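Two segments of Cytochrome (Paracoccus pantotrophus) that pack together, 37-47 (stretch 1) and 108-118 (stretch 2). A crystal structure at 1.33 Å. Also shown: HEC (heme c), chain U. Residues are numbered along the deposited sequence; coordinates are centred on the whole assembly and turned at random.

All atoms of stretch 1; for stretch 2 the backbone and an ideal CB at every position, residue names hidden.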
# COMPACT_ATOMS: atom_id res chain seq x y z
N THR D 37 -11.58 -24.94 -46.92
CA THR D 37 -10.95 -23.64 -46.77
C THR D 37 -10.44 -23.47 -45.33
O THR D 37 -9.33 -22.97 -45.10
CB THR D 37 -11.93 -22.51 -47.12
OG1 THR D 37 -12.41 -22.69 -48.46
CG2 THR D 37 -11.27 -21.15 -46.97
N GLY D 38 -11.23 -23.92 -44.35
CA GLY D 38 -10.82 -23.88 -42.96
C GLY D 38 -9.58 -24.70 -42.69
O GLY D 38 -8.71 -24.27 -41.92
N ASP D 39 -9.48 -25.88 -43.31
CA ASP D 39 -8.31 -26.75 -43.17
C ASP D 39 -7.05 -26.02 -43.63
O ASP D 39 -6.01 -26.02 -42.97
CB ASP D 39 -8.55 -28.00 -43.99
CG ASP D 39 -7.57 -29.12 -43.72
OD1 ASP D 39 -6.67 -29.00 -42.87
OD2 ASP D 39 -7.70 -30.16 -44.41
N ALA D 40 -7.13 -25.38 -44.79
CA ALA D 40 -6.01 -24.63 -45.35
C ALA D 40 -5.62 -23.46 -44.46
O ALA D 40 -4.44 -23.24 -44.18
CB ALA D 40 -6.33 -24.15 -46.78
N LEU D 41 -6.60 -22.70 -43.99
CA LEU D 41 -6.32 -21.62 -43.04
C LEU D 41 -5.72 -22.13 -41.74
O LEU D 41 -4.81 -21.52 -41.19
CB LEU D 41 -7.60 -20.85 -42.73
CG LEU D 41 -8.13 -19.93 -43.84
CD1 LEU D 41 -9.58 -19.55 -43.59
CD2 LEU D 41 -7.24 -18.68 -43.98
N PHE D 42 -6.20 -23.28 -41.28
CA PHE D 42 -5.73 -23.86 -40.03
C PHE D 42 -4.27 -24.28 -40.20
O PHE D 42 -3.41 -24.04 -39.34
CB PHE D 42 -6.60 -25.06 -39.61
CG PHE D 42 -6.57 -25.34 -38.15
CD1 PHE D 42 -7.41 -24.63 -37.31
CD2 PHE D 42 -5.71 -26.29 -37.60
CE1 PHE D 42 -7.42 -24.85 -35.96
CE2 PHE D 42 -5.72 -26.52 -36.22
CZ PHE D 42 -6.56 -25.81 -35.42
N ALA D 43 -3.97 -24.92 -41.33
CA ALA D 43 -2.59 -25.29 -41.65
C ALA D 43 -1.65 -24.09 -41.59
O ALA D 43 -0.53 -24.18 -41.06
CB ALA D 43 -2.53 -25.96 -43.03
N ASP D 44 -2.07 -22.95 -42.14
CA ASP D 44 -1.21 -21.79 -42.24
C ASP D 44 -1.08 -21.01 -40.94
O ASP D 44 -0.06 -20.39 -40.69
CB ASP D 44 -1.72 -20.82 -43.33
CG ASP D 44 -1.54 -21.36 -44.74
OD1 ASP D 44 -0.69 -22.24 -44.98
OD2 ASP D 44 -2.28 -20.88 -45.62
N ASN D 45 -2.13 -21.03 -40.11
CA ASN D 45 -2.23 -20.11 -38.98
C ASN D 45 -2.39 -20.71 -37.59
O ASN D 45 -2.25 -19.99 -36.62
CB ASN D 45 -3.42 -19.19 -39.18
CG ASN D 45 -3.29 -18.38 -40.42
OD1 ASN D 45 -2.51 -17.44 -40.48
ND2 ASN D 45 -4.06 -18.72 -41.43
N CYS D 46 -2.66 -22.01 -37.51
CA CYS D 46 -3.09 -22.61 -36.23
C CYS D 46 -2.44 -23.95 -35.91
O CYS D 46 -2.23 -24.26 -34.74
CB CYS D 46 -4.60 -22.87 -36.28
SG CYS D 46 -5.62 -21.53 -37.01
N ALA D 47 -2.14 -24.75 -36.93
CA ALA D 47 -1.69 -26.13 -36.76
C ALA D 47 -0.34 -26.21 -36.05
O ALA D 47 -0.05 -27.23 -35.40
CB ALA D 47 -1.60 -26.84 -38.09
N UNK D 108 -15.04 -14.24 -43.16
CA UNK D 108 -15.12 -15.48 -43.92
C UNK D 108 -14.10 -16.50 -43.43
O UNK D 108 -14.40 -17.68 -43.32
CB UNK D 108 -14.91 -15.20 -45.41
N UNK D 109 -12.89 -16.04 -43.13
CA UNK D 109 -11.86 -16.92 -42.60
C UNK D 109 -12.34 -17.60 -41.31
O UNK D 109 -12.07 -18.78 -41.07
CB UNK D 109 -10.57 -16.13 -42.34
N UNK D 110 -13.02 -16.83 -40.47
CA UNK D 110 -13.47 -17.34 -39.18
C UNK D 110 -14.59 -18.35 -39.35
O UNK D 110 -14.63 -19.38 -38.69
CB UNK D 110 -13.93 -16.19 -38.28
N UNK D 111 -15.50 -18.09 -40.27
CA UNK D 111 -16.51 -19.12 -40.59
C UNK D 111 -15.87 -20.41 -41.08
O UNK D 111 -16.27 -21.50 -40.69
CB UNK D 111 -17.48 -18.60 -41.65
N UNK D 112 -14.90 -20.28 -41.99
CA UNK D 112 -14.20 -21.46 -42.52
C UNK D 112 -13.49 -22.24 -41.42
O UNK D 112 -13.59 -23.47 -41.35
CB UNK D 112 -13.19 -21.04 -43.59
N UNK D 113 -12.75 -21.54 -40.57
CA UNK D 113 -12.04 -22.21 -39.49
C UNK D 113 -13.03 -22.90 -38.55
O UNK D 113 -12.80 -24.00 -38.08
CB UNK D 113 -11.17 -21.21 -38.72
N UNK D 114 -14.13 -22.23 -38.25
CA UNK D 114 -15.15 -22.80 -37.38
C UNK D 114 -15.73 -24.07 -38.02
O UNK D 114 -15.91 -25.07 -37.35
CB UNK D 114 -16.26 -21.78 -37.11
N UNK D 115 -15.99 -24.04 -39.32
CA UNK D 115 -16.43 -25.24 -40.03
C UNK D 115 -15.42 -26.37 -39.90
O UNK D 115 -15.78 -27.52 -39.65
CB UNK D 115 -16.67 -24.92 -41.51
N UNK D 116 -14.14 -26.05 -40.07
CA UNK D 116 -13.08 -27.06 -39.92
C UNK D 116 -13.01 -27.63 -38.49
O UNK D 116 -12.77 -28.82 -38.30
CB UNK D 116 -11.73 -26.45 -40.30
N UNK D 117 -13.19 -26.79 -37.48
CA UNK D 117 -13.21 -27.27 -36.10
C UNK D 117 -14.42 -28.18 -35.87
O UNK D 117 -14.33 -29.19 -35.18
CB UNK D 117 -13.23 -26.09 -35.12
N UNK D 118 -15.57 -27.85 -36.45
CA UNK D 118 -16.72 -28.76 -36.37
C UNK D 118 -16.36 -30.11 -37.01
O UNK D 118 -16.64 -31.16 -36.46
CB UNK D 118 -17.94 -28.15 -37.06
FE HEC U . -5.11 -21.12 -30.25
CHA HEC U . -6.57 -21.35 -27.19
CHB HEC U . -8.09 -21.69 -31.72
CHC HEC U . -3.71 -20.52 -33.24
CHD HEC U . -2.07 -21.17 -28.81
NA HEC U . -6.95 -21.45 -29.59
C1A HEC U . -7.36 -21.59 -28.27
C2A HEC U . -8.77 -21.97 -28.22
C3A HEC U . -9.20 -22.07 -29.49
C4A HEC U . -8.06 -21.74 -30.35
CMA HEC U . -10.61 -22.41 -29.99
CAA HEC U . -9.57 -22.21 -26.92
CBA HEC U . -9.37 -23.63 -26.40
CGA HEC U . -10.18 -23.96 -25.18
O1A HEC U . -10.46 -23.06 -24.40
O2A HEC U . -10.51 -25.16 -25.07
NB HEC U . -5.79 -21.07 -32.10
C1B HEC U . -7.06 -21.31 -32.53
C2B HEC U . -7.13 -20.97 -33.94
C3B HEC U . -5.92 -20.65 -34.36
C4B HEC U . -5.05 -20.69 -33.22
CMB HEC U . -8.42 -21.22 -34.77
CAB HEC U . -5.50 -20.22 -35.77
CBB HEC U . -6.38 -19.03 -36.24
NC HEC U . -3.24 -20.88 -30.92
C1C HEC U . -2.84 -20.67 -32.21
C2C HEC U . -1.41 -20.60 -32.26
C3C HEC U . -0.97 -20.83 -31.03
C4C HEC U . -2.11 -21.01 -30.17
CMC HEC U . -0.57 -20.42 -33.56
CAC HEC U . 0.46 -20.96 -30.52
CBC HEC U . 1.52 -19.95 -30.82
ND HEC U . -4.45 -21.21 -28.37
C1D HEC U . -3.14 -21.12 -27.96
C2D HEC U . -3.02 -21.03 -26.55
C3D HEC U . -4.40 -21.07 -26.06
C4D HEC U . -5.22 -21.22 -27.21
CMD HEC U . -1.80 -20.88 -25.66
CAD HEC U . -4.83 -20.96 -24.61
CBD HEC U . -5.05 -19.49 -24.27
CGD HEC U . -5.48 -19.27 -22.85
O1D HEC U . -5.83 -20.25 -22.15
O2D HEC U . -5.60 -18.09 -22.46

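The two helices cross almost at right angles, 97° between their directions, with axes only 7.3 Å apart. Such closeness depends on G38: a CB there would lie 2.0 Å from the backbone O of residue 112.

Position 108 has nothing of stretch 1 near its ideal CB, and many residues would do; it is D108.

At 109 the CB points sideways and lies 3.8 Å from L41 CD1. A small or medium side chain, apolar or polar, would fit if it could lean past the leucine. The residue is D109, whose OD1 comes to 3.7 Å from L41 CD1, a contact without a hydrogen bond.

Positions 110 and 111 find no partner in stretch 1, which leaves the choice open. They are T110 and Y111.

Position 112 points toward the other helix, its ideal CB 3.6 Å from G38 N and 3.9 Å from both T37 CG2 and L41 CD1. Little room remains, so alanine, serine or glycine are the natural candidates. It is A112, whose methyl packs against T37 and L41, while its O receives a CA-H...O contact from G38 CA at 3.2 Å.

At 113 the CB points sideways, 5.0 Å from G38 CA, with L41, F42, C46 and the heme beyond. An apolar chain of moderate length, such as leucine, isoleucine, valine or methionine, would suit. I113 reaches across: CG1 lies 3.9 Å from L41 CB, CD1 4.4 Å from C46 SG, and CG2 3.5 Å from HEC CMB. C46 SG is itself bonded covalently to HEC CAB.

Position 114 points away, and 115, though directed toward stretch 1, has nothing of it near its ideal CB; stretch 1 sets little limit on either, so many residues would do. They are T114, whose OG1 donates to T110 O at 2.8 Å, and A115.

Position 116 points toward stretch 1, with its ideal CB 3.7 Å from G38 C. The absent side chain of G38 leaves space for this approach, and the backbone of D39 and the ring of F42 invite a large apolar or aromatic group. F116, with chi1 t, lays one ring face under D39 CA, a CH-pi contact 3.9 Å from the centroid. Its CE2 meets F42 CG at 3.5 Å, the two ring planes inclined at 44°.

At 117 only a long side chain could reach F42; leucine or methionine would serve. L117 brings CD2 to 3.9 Å from F42 CE1.

Position 118 is out of reach and could carry almost any residue; it is L118.

Stretch 2, residues 108-118: DDTYAITAFLL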
# COMPACT_ATOMS: atom_id res chain seq x y z
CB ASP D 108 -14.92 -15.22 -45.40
CG ASP D 108 -16.15 -14.62 -46.08
OD1 ASP D 108 -17.24 -14.56 -45.47
OD2 ASP D 108 -15.99 -14.24 -47.26
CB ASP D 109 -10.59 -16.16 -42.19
CG ASP D 109 -9.79 -15.61 -43.34
OD1 ASP D 109 -9.97 -16.03 -44.51
OD2 ASP D 109 -8.95 -14.71 -43.04
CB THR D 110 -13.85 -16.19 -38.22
OG1 THR D 110 -12.75 -15.26 -38.13
CG2 THR D 110 -14.14 -16.73 -36.83
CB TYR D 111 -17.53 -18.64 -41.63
CG TYR D 111 -18.61 -17.72 -41.09
CD1 TYR D 111 -19.51 -18.16 -40.11
CD2 TYR D 111 -18.73 -16.42 -41.54
CE1 TYR D 111 -20.51 -17.31 -39.64
CE2 TYR D 111 -19.70 -15.57 -41.07
CZ TYR D 111 -20.59 -16.01 -40.12
OH TYR D 111 -21.55 -15.16 -39.65
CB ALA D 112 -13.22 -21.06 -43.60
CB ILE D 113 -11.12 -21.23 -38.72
CG1 ILE D 113 -9.89 -20.91 -39.58
CG2 ILE D 113 -10.73 -21.78 -37.34
CD1 ILE D 113 -9.12 -19.74 -39.08
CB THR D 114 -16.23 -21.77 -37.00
OG1 THR D 114 -15.62 -20.65 -36.35
CG2 THR D 114 -17.25 -22.34 -36.05
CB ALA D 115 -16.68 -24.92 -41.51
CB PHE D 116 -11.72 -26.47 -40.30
CG PHE D 116 -10.58 -27.41 -40.08
CD1 PHE D 116 -10.42 -28.51 -40.90
CD2 PHE D 116 -9.69 -27.20 -39.03
CE1 PHE D 116 -9.40 -29.41 -40.69
CE2 PHE D 116 -8.65 -28.12 -38.82
CZ PHE D 116 -8.52 -29.21 -39.66
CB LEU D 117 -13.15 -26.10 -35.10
CG LEU D 117 -11.80 -25.38 -35.06
CD1 LEU D 117 -11.98 -24.14 -34.21
CD2 LEU D 117 -10.70 -26.28 -34.52
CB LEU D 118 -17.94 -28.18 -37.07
CG LEU D 118 -18.65 -27.07 -36.32
CD1 LEU D 118 -19.62 -26.34 -37.22
CD2 LEU D 118 -19.35 -27.60 -35.06
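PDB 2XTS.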